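Oxalate biosynthetic component 1 (Burkholderia thailandensis, PDB 5IKZ) probably makes oxalate from oxaloacetate and acetyl-CoA, carrying a beta-keto acid cleavage-like domain and an alpha/beta-hydrolase-like C-terminal domain in one chain. Local coordinates at residues H1022-T1027 / H1062-D1067. Residues are numbered along the deposited sequence; the frame is centred on the assembly and turned at random.
Sequences HCLVHT and HARLDD
A bend at chi2 (-61°) turns the side chain of Arg-1064 back toward Leu-1024, although its CB starts out away from segment 1022-1027; Leu-1024, with CG beside its own backbone N and anti to the carbonyl carbon (chi1 -79°), sends CD2 toward the loop. The two side chains cross at about a right angle. NH1 of Arg-1064 donates to Leu-1024 O at 3.1 Å, a bent bond (N-H...O 135°), with the oxygen at the guanidinium edge, in its plane. The same NH1 also bonds Ala-1063 O at 3.1 Å, reached from above that carbonyl's plane, so one nitrogen links two backbone oxygens, one from each segment. In the alpha/beta-hydrolase-like C-terminal region, this joins segment 1022-1027, which continues from helix 1015-1023, to the loop that follows strand 1049-1054 of the mixed sheet. Leu-1024 CD2 makes an apolar contact, 4.4 Å, with CD2 of Leu-1065, and Ala-1063 O lies beside the same Leu-1024 methyl. The methyl of Ala-1063, CB, points toward segment 1022-1027, 4.0 Å from Thr-1027 O. On the loop side, Asp-1060 OD1 accepts the backbone N-H of Arg-1064, while Leu-1065 O takes a hydrogen bond from Asn-996.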
loop_
_atom_site.group_PDB
_atom_site.type_symbol
_atom_site.label_atom_id
_atom_site.label_comp_id
_atom_site.label_asym_id
_atom_site.label_seq_id
_atom_site.Cartn_x
_atom_site.Cartn_y
_atom_site.Cartn_z
ATOM N N HIS A 1022 8.295 -5.434 5.679
ATOM C CA HIS A 1022 9.606 -5.955 6.036
ATOM C C HIS A 1022 10.067 -7.013 5.036
ATOM O O HIS A 1022 11.222 -7.016 4.612
ATOM C CB HIS A 1022 9.584 -6.538 7.450
ATOM C CG HIS A 1022 10.809 -7.324 7.798
ATOM N ND1 HIS A 1022 12.066 -6.762 7.845
ATOM C CD2 HIS A 1022 10.970 -8.631 8.108
ATOM C CE1 HIS A 1022 12.949 -7.688 8.172
ATOM N NE2 HIS A 1022 12.309 -8.832 8.336
ATOM N N CYS A 1023 9.155 -7.905 4.657
ATOM C CA CYS A 1023 9.481 -8.996 3.744
ATOM C C CYS A 1023 9.693 -8.530 2.305
ATOM O O CYS A 1023 10.271 -9.252 1.495
ATOM C CB CYS A 1023 8.382 -10.063 3.770
ATOM S SG CYS A 1023 8.220 -10.955 5.332
ATOM N N LEU A 1024 9.223 -7.328 1.988
ATOM C CA LEU A 1024 9.334 -6.806 0.628
ATOM C C LEU A 1024 10.763 -6.404 0.277
ATOM O O LEU A 1024 11.102 -6.264 -0.899
ATOM C CB LEU A 1024 8.402 -5.607 0.435
ATOM C CG LEU A 1024 6.925 -5.913 0.187
ATOM C CD1 LEU A 1024 6.165 -4.637 -0.127
ATOM C CD2 LEU A 1024 6.765 -6.927 -0.935
ATOM N N VAL A 1025 11.599 -6.221 1.295
ATOM C CA VAL A 1025 12.964 -5.758 1.073
ATOM C C VAL A 1025 14.029 -6.737 1.578
ATOM O O VAL A 1025 14.978 -7.047 0.861
ATOM C CB VAL A 1025 13.195 -4.376 1.733
ATOM C CG1 VAL A 1025 12.640 -3.267 0.852
ATOM C CG2 VAL A 1025 12.566 -4.324 3.118
ATOM N N HIS A 1026 13.860 -7.236 2.800
ATOM C CA HIS A 1026 14.899 -8.030 3.452
ATOM C C HIS A 1026 14.754 -9.535 3.229
ATOM O O HIS A 1026 15.748 -10.263 3.188
ATOM C CB HIS A 1026 14.907 -7.738 4.956
ATOM C CG HIS A 1026 15.101 -6.292 5.289
ATOM N ND1 HIS A 1026 14.224 -5.588 6.089
ATOM C CD2 HIS A 1026 16.071 -5.417 4.935
ATOM C CE1 HIS A 1026 14.645 -4.341 6.210
ATOM N NE2 HIS A 1026 15.764 -4.211 5.521
ATOM N N THR A 1027 13.517 -9.998 3.082
ATOM C CA THR A 1027 13.234 -11.429 3.026
ATOM C C THR A 1027 13.412 -12.024 1.630
ATOM O O THR A 1027 12.946 -11.462 0.639
ATOM C CB THR A 1027 11.799 -11.724 3.516
ATOM O OG1 THR A 1027 11.687 -11.378 4.902
ATOM C CG2 THR A 1027 11.450 -13.196 3.340
ATOM N N HIS A 1062 10.389 -12.235 -7.175
ATOM C CA HIS A 1062 11.062 -10.950 -7.020
ATOM C C HIS A 1062 10.742 -10.310 -5.672
ATOM O O HIS A 1062 10.913 -9.100 -5.500
ATOM C CB HIS A 1062 10.669 -9.998 -8.151
ATOM C CG HIS A 1062 10.778 -10.602 -9.516
ATOM N ND1 HIS A 1062 11.897 -10.456 -10.308
ATOM C CD2 HIS A 1062 9.904 -11.346 -10.234
ATOM C CE1 HIS A 1062 11.709 -11.090 -11.452
ATOM N NE2 HIS A 1062 10.508 -11.638 -11.433
ATOM N N ALA A 1063 10.290 -11.132 -4.727
ATOM C CA ALA A 1063 9.819 -10.661 -3.424
ATOM C C ALA A 1063 8.741 -9.592 -3.598
ATOM O O ALA A 1063 8.768 -8.548 -2.947
ATOM C CB ALA A 1063 10.978 -10.130 -2.587
ATOM N N ARG A 1064 7.799 -9.866 -4.497
ATOM C CA ARG A 1064 6.670 -8.977 -4.743
ATOM C C ARG A 1064 5.360 -9.740 -4.573
ATOM O O ARG A 1064 5.355 -10.885 -4.123
ATOM C CB ARG A 1064 6.762 -8.363 -6.141
ATOM C CG ARG A 1064 7.828 -7.289 -6.268
ATOM C CD ARG A 1064 7.527 -6.136 -5.327
ATOM N NE ARG A 1064 8.469 -5.029 -5.466
ATOM C CZ ARG A 1064 9.477 -4.801 -4.630
ATOM N NH1 ARG A 1064 9.678 -5.608 -3.596
ATOM N NH2 ARG A 1064 10.284 -3.767 -4.829
ATOM N N LEU A 1065 4.251 -9.112 -4.948
ATOM C CA LEU A 1065 2.933 -9.650 -4.624
ATOM C C LEU A 1065 2.198 -10.268 -5.817
ATOM O O LEU A 1065 1.029 -10.640 -5.703
ATOM C CB LEU A 1065 2.074 -8.549 -3.999
ATOM C CG LEU A 1065 2.645 -7.914 -2.729
ATOM C CD1 LEU A 1065 1.700 -6.862 -2.177
ATOM C CD2 LEU A 1065 2.943 -8.979 -1.681
ATOM N N ASP A 1066 2.884 -10.384 -6.949
ATOM C CA ASP A 1066 2.296 -10.971 -8.150
ATOM C C ASP A 1066 2.234 -12.493 -8.033
ATOM O O ASP A 1066 2.933 -13.082 -7.205
ATOM C CB ASP A 1066 3.096 -10.558 -9.391
ATOM C CG ASP A 1066 2.406 -10.932 -10.692
ATOM O OD1 ASP A 1066 1.206 -11.279 -10.660
ATOM O OD2 ASP A 1066 3.064 -10.869 -11.754
ATOM N N ASP A 1067 1.391 -13.114 -8.857
ATOM C CA ASP A 1067 1.228 -14.568 -8.891
ATOM C C ASP A 1067 0.839 -15.114 -7.517
ATOM O O ASP A 1067 1.472 -16.032 -6.995
ATOM C CB ASP A 1067 2.511 -15.238 -9.399
ATOM C CG ASP A 1067 2.320 -16.708 -9.717
ATOM O OD1 ASP A 1067 1.665 -17.019 -10.734
ATOM O OD2 ASP A 1067 2.836 -17.553 -8.956
#